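Local coordinates for protein probable mannosyltransferase KTR4 (Saccharomyces cerevisiae, PDB 5A07) that is a probable mannosyltransferase whose lumenal part has a GT-A type glycosyltransferase fold that binds guanosine-5'-diphosphate and a manganese ion, at residues Glu188-Tyr199 against Gly346-Asp354; Ala292-Ser300 against Gln310-Trp318. All coordinates share one frame; numbering follows the deposited sequence.

Interaction 1: Glu188-Tyr199 against Gly346-Asp354; sequences EMDKMSKENIQY and GFYYERWGD. With GDP (guanosine-5'-diphosphate), chain F.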
# COMPACT_ATOMS: atom_id res chain seq x y z
N GLU B 188 -26.67 -4.48 5.14
CA GLU B 188 -25.66 -3.39 5.03
C GLU B 188 -25.15 -3.23 3.60
O GLU B 188 -25.03 -2.09 3.10
CB GLU B 188 -24.48 -3.62 5.95
CG GLU B 188 -24.81 -3.70 7.42
CD GLU B 188 -25.28 -2.42 8.05
OE1 GLU B 188 -25.44 -1.39 7.33
OE2 GLU B 188 -25.49 -2.50 9.30
N MET B 189 -24.86 -4.34 2.92
CA MET B 189 -24.32 -4.27 1.58
C MET B 189 -25.39 -3.89 0.54
O MET B 189 -25.09 -3.17 -0.42
CB MET B 189 -23.52 -5.52 1.25
CG MET B 189 -22.25 -5.70 2.10
SD MET B 189 -21.16 -4.23 1.92
CE MET B 189 -21.33 -3.54 3.57
N ASP B 190 -26.66 -4.22 0.81
CA ASP B 190 -27.77 -3.57 0.03
C ASP B 190 -27.76 -2.07 0.12
O ASP B 190 -27.68 -1.38 -0.91
CB ASP B 190 -29.16 -4.08 0.41
CG ASP B 190 -29.54 -5.32 -0.35
OD1 ASP B 190 -29.14 -5.50 -1.53
OD2 ASP B 190 -30.21 -6.16 0.25
N LYS B 191 -27.81 -1.54 1.33
CA LYS B 191 -27.74 -0.08 1.50
C LYS B 191 -26.53 0.47 0.75
O LYS B 191 -26.64 1.41 -0.07
CB LYS B 191 -27.63 0.32 2.96
CG LYS B 191 -28.96 0.51 3.66
CD LYS B 191 -28.76 0.81 5.15
CE LYS B 191 -28.23 -0.43 5.86
NZ LYS B 191 -28.39 -0.45 7.35
N MET B 192 -25.37 -0.14 1.00
CA MET B 192 -24.14 0.31 0.39
C MET B 192 -24.19 0.28 -1.17
O MET B 192 -23.73 1.21 -1.81
CB MET B 192 -22.95 -0.45 1.01
CG MET B 192 -21.69 0.36 0.99
SD MET B 192 -20.24 -0.39 1.73
CE MET B 192 -20.38 0.10 3.43
N SER B 193 -24.78 -0.74 -1.78
CA SER B 193 -24.88 -0.77 -3.26
C SER B 193 -25.74 0.37 -3.85
O SER B 193 -25.47 0.81 -4.98
CB SER B 193 -25.43 -2.11 -3.71
OG SER B 193 -26.78 -2.19 -3.35
N LYS B 194 -26.74 0.86 -3.09
CA LYS B 194 -27.56 2.02 -3.52
C LYS B 194 -26.70 3.25 -3.61
O LYS B 194 -26.91 4.09 -4.49
CB LYS B 194 -28.70 2.34 -2.56
CG LYS B 194 -29.78 1.29 -2.44
CD LYS B 194 -30.96 1.85 -1.62
CE LYS B 194 -31.45 0.93 -0.51
NZ LYS B 194 -31.61 -0.50 -0.91
N GLU B 195 -25.70 3.34 -2.73
CA GLU B 195 -24.70 4.40 -2.81
C GLU B 195 -23.68 4.11 -3.90
O GLU B 195 -22.73 4.86 -4.08
CB GLU B 195 -23.95 4.54 -1.48
CG GLU B 195 -24.80 4.78 -0.24
CD GLU B 195 -25.94 5.71 -0.54
OE1 GLU B 195 -25.67 6.87 -0.95
OE2 GLU B 195 -27.10 5.25 -0.43
N ASN B 196 -23.87 3.03 -4.65
CA ASN B 196 -22.94 2.70 -5.68
C ASN B 196 -21.50 2.45 -5.23
O ASN B 196 -20.56 2.81 -5.90
CB ASN B 196 -23.00 3.78 -6.74
CG ASN B 196 -23.62 3.26 -7.98
OD1 ASN B 196 -24.83 3.12 -8.05
ND2 ASN B 196 -22.79 2.88 -8.93
N ILE B 197 -21.32 1.80 -4.10
CA ILE B 197 -19.97 1.48 -3.65
C ILE B 197 -19.53 0.23 -4.37
O ILE B 197 -20.13 -0.83 -4.21
CB ILE B 197 -19.91 1.29 -2.15
CG1 ILE B 197 -19.78 2.65 -1.46
CG2 ILE B 197 -18.67 0.54 -1.74
CD1 ILE B 197 -21.05 3.38 -1.26
N GLN B 198 -18.47 0.36 -5.14
CA GLN B 198 -17.90 -0.74 -5.85
C GLN B 198 -17.58 -1.96 -4.94
O GLN B 198 -17.01 -1.83 -3.83
CB GLN B 198 -16.65 -0.29 -6.57
CG GLN B 198 -16.27 -1.29 -7.64
CD GLN B 198 -14.92 -1.01 -8.26
OE1 GLN B 198 -14.01 -0.46 -7.62
NE2 GLN B 198 -14.77 -1.44 -9.50
N TYR B 199 -17.99 -3.12 -5.43
CA TYR B 199 -17.81 -4.44 -4.84
C TYR B 199 -18.56 -4.63 -3.55
O TYR B 199 -18.26 -5.58 -2.81
CB TYR B 199 -16.36 -4.72 -4.49
CG TYR B 199 -15.33 -4.56 -5.58
CD1 TYR B 199 -15.34 -5.36 -6.74
CD2 TYR B 199 -14.30 -3.64 -5.42
CE1 TYR B 199 -14.35 -5.23 -7.71
CE2 TYR B 199 -13.31 -3.49 -6.38
CZ TYR B 199 -13.31 -4.28 -7.50
OH TYR B 199 -12.27 -4.07 -8.41
N GLY B 346 -16.01 -4.90 10.78
CA GLY B 346 -16.12 -3.94 9.65
C GLY B 346 -15.58 -4.41 8.27
O GLY B 346 -15.94 -3.82 7.26
N PHE B 347 -14.79 -5.47 8.21
CA PHE B 347 -14.49 -6.07 6.91
C PHE B 347 -15.75 -6.53 6.16
O PHE B 347 -15.74 -6.58 4.95
CB PHE B 347 -13.51 -7.20 7.01
CG PHE B 347 -12.10 -6.77 7.37
CD1 PHE B 347 -11.40 -5.93 6.52
CD2 PHE B 347 -11.51 -7.20 8.53
CE1 PHE B 347 -10.09 -5.53 6.86
CE2 PHE B 347 -10.23 -6.80 8.89
CZ PHE B 347 -9.53 -5.95 8.03
N TYR B 348 -16.84 -6.79 6.90
CA TYR B 348 -18.08 -7.30 6.31
C TYR B 348 -19.27 -6.36 6.46
O TYR B 348 -20.00 -6.14 5.49
CB TYR B 348 -18.36 -8.74 6.89
CG TYR B 348 -17.29 -9.75 6.49
CD1 TYR B 348 -17.27 -10.29 5.22
CD2 TYR B 348 -16.30 -10.11 7.34
CE1 TYR B 348 -16.29 -11.22 4.86
CE2 TYR B 348 -15.34 -11.04 6.97
CZ TYR B 348 -15.33 -11.55 5.73
OH TYR B 348 -14.35 -12.42 5.37
N TYR B 349 -19.43 -5.75 7.63
CA TYR B 349 -20.52 -4.78 7.82
C TYR B 349 -20.26 -3.45 7.14
O TYR B 349 -21.24 -2.68 6.81
CB TYR B 349 -20.71 -4.55 9.30
CG TYR B 349 -21.09 -5.83 10.08
CD1 TYR B 349 -22.05 -6.74 9.57
CD2 TYR B 349 -20.49 -6.13 11.31
CE1 TYR B 349 -22.38 -7.92 10.27
CE2 TYR B 349 -20.84 -7.28 12.00
CZ TYR B 349 -21.78 -8.17 11.49
OH TYR B 349 -22.08 -9.28 12.19
N GLU B 350 -18.97 -3.16 6.87
CA GLU B 350 -18.63 -2.07 6.02
C GLU B 350 -17.78 -2.69 4.89
O GLU B 350 -17.93 -3.87 4.62
CB GLU B 350 -17.92 -1.03 6.88
CG GLU B 350 -18.86 -0.44 7.95
CD GLU B 350 -18.24 0.60 8.90
OE1 GLU B 350 -17.14 1.21 8.62
OE2 GLU B 350 -18.82 0.75 9.97
N ARG B 351 -16.93 -1.92 4.21
CA ARG B 351 -16.15 -2.50 3.11
C ARG B 351 -14.70 -2.06 3.33
O ARG B 351 -14.06 -1.45 2.46
CB ARG B 351 -16.71 -2.12 1.72
CG ARG B 351 -16.43 -3.24 0.63
CD ARG B 351 -15.93 -2.68 -0.68
NE ARG B 351 -14.68 -1.95 -0.39
CZ ARG B 351 -14.07 -1.09 -1.22
NH1 ARG B 351 -14.53 -0.89 -2.41
NH2 ARG B 351 -12.94 -0.46 -0.83
N TRP B 352 -14.17 -2.36 4.49
CA TRP B 352 -12.87 -1.86 4.83
C TRP B 352 -11.80 -2.52 3.92
O TRP B 352 -11.65 -3.74 3.93
CB TRP B 352 -12.54 -2.18 6.27
CG TRP B 352 -13.34 -1.48 7.32
CD1 TRP B 352 -14.21 -0.48 7.14
CD2 TRP B 352 -13.36 -1.79 8.73
NE1 TRP B 352 -14.73 -0.10 8.34
CE2 TRP B 352 -14.24 -0.91 9.33
CE3 TRP B 352 -12.71 -2.73 9.53
CZ2 TRP B 352 -14.50 -0.91 10.70
CZ3 TRP B 352 -12.99 -2.75 10.91
CH2 TRP B 352 -13.87 -1.84 11.47
N GLY B 353 -11.05 -1.71 3.16
CA GLY B 353 -9.95 -2.19 2.33
C GLY B 353 -8.68 -2.47 3.09
O GLY B 353 -8.42 -1.89 4.17
N ASP B 354 -7.87 -3.35 2.55
CA ASP B 354 -6.55 -3.59 3.13
C ASP B 354 -5.67 -2.31 3.14
O ASP B 354 -4.85 -2.14 4.01
CB ASP B 354 -5.83 -4.74 2.50
CG ASP B 354 -5.55 -4.54 1.00
OD1 ASP B 354 -6.44 -4.71 0.17
OD2 ASP B 354 -4.40 -4.22 0.69
PB GDP F . -8.75 -3.82 -6.85
O1B GDP F . -9.74 -3.43 -7.88
O2B GDP F . -8.96 -3.43 -5.50
O3B GDP F . -7.36 -3.69 -7.34
O3A GDP F . -9.12 -5.39 -6.69
PA GDP F . -8.58 -6.69 -7.42
O1A GDP F . -9.64 -7.52 -8.00
O2A GDP F . -7.41 -6.51 -8.30
O5' GDP F . -8.10 -7.52 -6.16
C5' GDP F . -6.89 -7.38 -5.40
C4' GDP F . -5.96 -8.57 -5.53
O4' GDP F . -6.63 -9.70 -4.95
C3' GDP F . -5.59 -8.94 -6.95
O3' GDP F . -4.27 -9.55 -6.94
C2' GDP F . -6.68 -9.96 -7.33
O2' GDP F . -6.23 -10.90 -8.29
C1' GDP F . -6.86 -10.64 -6.02
N9 GDP F . -8.23 -11.15 -5.78
C8 GDP F . -9.40 -10.46 -5.68
N7 GDP F . -10.43 -11.35 -5.39
C5 GDP F . -9.88 -12.59 -5.30
C6 GDP F . -10.41 -13.94 -5.01
O6 GDP F . -11.66 -13.97 -4.79
N1 GDP F . -9.55 -14.97 -5.02
C2 GDP F . -8.20 -14.81 -5.32
N2 GDP F . -7.41 -15.87 -5.32
N3 GDP F . -7.66 -13.58 -5.60
C4 GDP F . -8.44 -12.48 -5.54

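Interaction 2: Ala292-Ser300 against Gln310-Trp318; sequences AFAWLKDNS and QGYSTCHFW. With ACT (acetate ion), chain H.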
# COMPACT_ATOMS: atom_id res chain seq x y z
N ALA B 292 2.94 9.17 11.36
CA ALA B 292 2.51 10.07 10.31
C ALA B 292 1.20 10.73 10.63
O ALA B 292 0.23 10.59 9.92
CB ALA B 292 2.45 9.33 8.99
N PHE B 293 1.15 11.50 11.73
CA PHE B 293 -0.13 11.98 12.23
C PHE B 293 -0.76 13.07 11.41
O PHE B 293 -1.95 13.07 11.24
CB PHE B 293 0.03 12.45 13.69
CG PHE B 293 0.61 11.40 14.58
CD1 PHE B 293 0.00 10.18 14.74
CD2 PHE B 293 1.79 11.65 15.27
CE1 PHE B 293 0.56 9.19 15.57
CE2 PHE B 293 2.32 10.67 16.10
CZ PHE B 293 1.72 9.43 16.22
N ALA B 294 0.03 13.99 10.86
CA ALA B 294 -0.51 15.00 10.04
C ALA B 294 -1.21 14.43 8.77
O ALA B 294 -2.30 14.87 8.34
CB ALA B 294 0.59 15.99 9.70
N TRP B 295 -0.59 13.45 8.18
CA TRP B 295 -1.13 12.77 6.99
C TRP B 295 -2.49 12.15 7.26
O TRP B 295 -3.38 12.25 6.41
CB TRP B 295 -0.15 11.70 6.56
CG TRP B 295 -0.43 10.88 5.35
CD1 TRP B 295 -0.55 11.32 4.08
CD2 TRP B 295 -0.57 9.46 5.29
NE1 TRP B 295 -0.77 10.27 3.23
CE2 TRP B 295 -0.75 9.12 3.94
CE3 TRP B 295 -0.58 8.47 6.22
CZ2 TRP B 295 -0.94 7.81 3.52
CZ3 TRP B 295 -0.72 7.16 5.80
CH2 TRP B 295 -0.91 6.85 4.46
N LEU B 296 -2.70 11.56 8.43
CA LEU B 296 -4.02 11.06 8.83
C LEU B 296 -5.09 12.17 9.10
O LEU B 296 -6.28 11.94 8.98
CB LEU B 296 -3.90 10.25 10.08
CG LEU B 296 -2.91 9.09 10.06
CD1 LEU B 296 -2.83 8.41 11.39
CD2 LEU B 296 -3.38 8.10 8.97
N LYS B 297 -4.66 13.38 9.40
CA LYS B 297 -5.56 14.43 9.89
C LYS B 297 -5.74 15.58 8.93
O LYS B 297 -6.44 16.53 9.26
CB LYS B 297 -5.02 14.96 11.21
CG LYS B 297 -4.86 13.96 12.30
CD LYS B 297 -6.13 13.26 12.72
CE LYS B 297 -7.23 14.24 13.09
NZ LYS B 297 -8.49 13.54 13.60
N ASP B 298 -5.21 15.49 7.70
CA ASP B 298 -5.29 16.56 6.75
C ASP B 298 -6.67 16.67 6.17
O ASP B 298 -7.11 15.82 5.35
CB ASP B 298 -4.27 16.41 5.60
CG ASP B 298 -4.11 17.71 4.80
OD1 ASP B 298 -4.92 18.65 4.99
OD2 ASP B 298 -3.25 17.77 3.88
N ASN B 299 -7.35 17.76 6.51
CA ASN B 299 -8.73 17.95 6.12
C ASN B 299 -8.85 18.97 5.03
O ASN B 299 -9.96 19.31 4.58
CB ASN B 299 -9.57 18.42 7.33
CG ASN B 299 -9.00 19.67 7.98
OD1 ASN B 299 -7.82 19.76 8.26
ND2 ASN B 299 -9.86 20.63 8.26
N SER B 300 -7.73 19.45 4.51
CA SER B 300 -7.79 20.61 3.64
C SER B 300 -8.13 20.42 2.16
O SER B 300 -8.60 21.38 1.52
CB SER B 300 -6.48 21.41 3.75
OG SER B 300 -5.34 20.69 3.32
N GLN B 310 -15.34 11.28 10.63
CA GLN B 310 -15.17 11.89 11.94
C GLN B 310 -13.73 11.90 12.39
O GLN B 310 -13.40 11.56 13.52
CB GLN B 310 -16.07 11.20 12.99
CG GLN B 310 -17.58 11.35 12.72
CD GLN B 310 -18.39 10.52 13.71
OE1 GLN B 310 -18.46 10.84 14.89
NE2 GLN B 310 -18.88 9.39 13.25
N GLY B 311 -12.84 12.31 11.47
CA GLY B 311 -11.46 12.61 11.86
C GLY B 311 -10.32 12.02 11.03
O GLY B 311 -9.18 12.19 11.42
N TYR B 312 -10.63 11.35 9.92
CA TYR B 312 -9.58 10.68 9.11
C TYR B 312 -9.60 11.24 7.72
O TYR B 312 -10.64 11.30 7.05
CB TYR B 312 -9.82 9.17 9.08
CG TYR B 312 -8.91 8.32 8.18
CD1 TYR B 312 -7.58 8.63 7.97
CD2 TYR B 312 -9.39 7.12 7.66
CE1 TYR B 312 -6.77 7.80 7.15
CE2 TYR B 312 -8.59 6.31 6.86
CZ TYR B 312 -7.28 6.66 6.61
OH TYR B 312 -6.51 5.82 5.82
N SER B 313 -8.45 11.68 7.25
CA SER B 313 -8.33 12.21 5.89
C SER B 313 -8.75 11.23 4.81
O SER B 313 -9.15 11.63 3.75
CB SER B 313 -6.85 12.62 5.64
OG SER B 313 -6.00 11.44 5.75
N THR B 314 -8.62 9.97 5.15
CA THR B 314 -8.77 8.78 4.28
C THR B 314 -7.57 8.55 3.42
O THR B 314 -7.55 7.64 2.57
CB THR B 314 -10.08 8.72 3.48
OG1 THR B 314 -10.04 9.65 2.40
CG2 THR B 314 -11.24 9.02 4.36
N CYS B 315 -6.47 9.30 3.64
CA CYS B 315 -5.23 9.03 2.88
C CYS B 315 -4.67 7.66 3.23
O CYS B 315 -4.69 7.21 4.38
CB CYS B 315 -4.20 10.10 3.14
SG CYS B 315 -4.73 11.68 2.45
N HIS B 316 -4.20 6.94 2.18
CA HIS B 316 -3.63 5.65 2.34
C HIS B 316 -2.59 5.34 1.26
O HIS B 316 -2.65 5.90 0.17
CB HIS B 316 -4.75 4.58 2.37
CG HIS B 316 -5.55 4.51 1.10
ND1 HIS B 316 -6.58 5.38 0.79
CD2 HIS B 316 -5.43 3.69 0.05
CE1 HIS B 316 -7.06 5.07 -0.39
NE2 HIS B 316 -6.40 4.04 -0.86
N PHE B 317 -1.67 4.45 1.57
CA PHE B 317 -0.76 3.93 0.55
C PHE B 317 -1.61 3.03 -0.33
O PHE B 317 -2.41 2.25 0.18
CB PHE B 317 0.37 3.13 1.17
CG PHE B 317 1.06 3.89 2.28
CD1 PHE B 317 1.78 5.03 1.97
CD2 PHE B 317 0.98 3.47 3.59
CE1 PHE B 317 2.35 5.82 2.98
CE2 PHE B 317 1.57 4.20 4.59
CZ PHE B 317 2.25 5.37 4.28
N TRP B 318 -1.39 3.09 -1.64
CA TRP B 318 -2.21 2.31 -2.56
C TRP B 318 -1.61 0.95 -2.78
O TRP B 318 -0.74 0.75 -3.66
CB TRP B 318 -2.34 3.06 -3.87
CG TRP B 318 -3.62 2.67 -4.64
CD1 TRP B 318 -4.81 2.30 -4.12
CD2 TRP B 318 -3.76 2.68 -6.04
NE1 TRP B 318 -5.73 2.09 -5.16
CE2 TRP B 318 -5.09 2.32 -6.34
CE3 TRP B 318 -2.88 2.92 -7.09
CZ2 TRP B 318 -5.53 2.19 -7.63
CZ3 TRP B 318 -3.37 2.85 -8.38
CH2 TRP B 318 -4.68 2.50 -8.63
C ACT H . -11.68 15.29 14.93
O ACT H . -11.66 16.22 14.08
OXT ACT H . -10.77 14.44 15.10
CH3 ACT H . -12.90 15.18 15.85

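Interaction 1: Glu188-Tyr199 against Gly346-Asp354
Glu-188 meets the end of the short helix 346-349 with its aliphatic part: CB lies 3.5 Å from Tyr-349 O, while the carboxylate turns back to its own helix, where OE1 forms a salt bridge with Lys-191 NZ. One residue on, Met-189 is bent at chi2 and again at chi3, which brings CE among three successive carbonyls, 3.4 Å from Tyr-349 O and only slightly farther from Tyr-348 O and Glu-350 O. A flexible thioether suits this place, since it can fit its methyl to an irregular chain end. Met-192 reaches straighter, with CG anti to the backbone N (chi1 -151°). It crosses Arg-351 at about a right angle, SD 3.9 Å from Arg-351 CB, and its CE rests 3.8 Å from Glu-350 CA. The helix then closes in a Schellman motif, with Asn-196 at positive phi, and the chain turns toward the nucleotide pocket of this GT-A fold. Ile-197 CG2 comes only loosely up to Arg-351 CD, 4.4 Å away. Gln-198 contributes its carbonyl: Arg-351 NH1 donates to Gln-198 O at 3.0 Å (N-H...O 160°), the oxygen lying in the guanidinium plane. Gln-198 CG also covers one face of the Tyr-199 ring, whose plane stands 49° from the guanidinium. At its far end Tyr-199 OH donates to GDP O1B at 2.7 Å, and Tyr-205, stacked on this ring, binds the same ligand.

Interaction 2: Ala292-Ser300 against Gln310-Trp318
Trp-295 and Phe-317 form an offset stack, centroids 4.5 Å apart, at the tight end of a contact that joins the short helix 293-297 to the chain entering strand 316-317 of the main sheet in the GT-A fold. With chi1 at -178° the indole runs along the incoming chain; Trp-295 CH2 sits over the Phe-317 face, and Cys-315 CB makes a CH-pi contact over the five-membered ring. The wide indole thus spans both neighbours, while its NE1 is satisfied by Asn-261. Cys-315 is tied to Cys-417 by a disulfide.

Between these rings and the outer end, Ser-313 meets two successive carbonyls. Its N donates to Leu-296 O (2.8 Å), and its OG donates to Trp-295 O (2.8 Å) on a lone pair, while accepting from Cys-315 N in an ST turn. A small hydroxyl can do both so close to the backbone.

Toward Gly-311 no rings stack and polar bonds take over; its phi of 132° would jam a CB against the preceding carbonyl oxygen. Lys-297, curled by bends at chi2 and chi3, has Leu-53 O and Tyr-306 OH within hydrogen-bonding distance of NZ, which donates to Gly-311 O at 2.7 Å and, at 2.9 Å, to OXT of an acetate probably from the crystallisation liquor.

Both contacts belong to the mannosyltransferase family region, their centres 21 Å apart and their nearest atoms about 6 Å apart without touching. Along the chain, 188-199 comes first, then both halves of interaction 2, and finally 346-354, so interaction 1 joins distant parts of the sequence whereas interaction 2 ties together neighbours separated by the helix 303-308. Helix 354-365, which begins where the second segment of interaction 1 ends, connects the two regions: its residues Ala-363 and Leu-364 pack on Leu-296, and Ser-359 bonds to Phe-317 N. Interaction 1 borders the nucleotide pocket directly, while interaction 2 belongs to the buried framework that includes strand 316-317 of the main sheet, with the side chain of His-316 about 9 Å from the GDP.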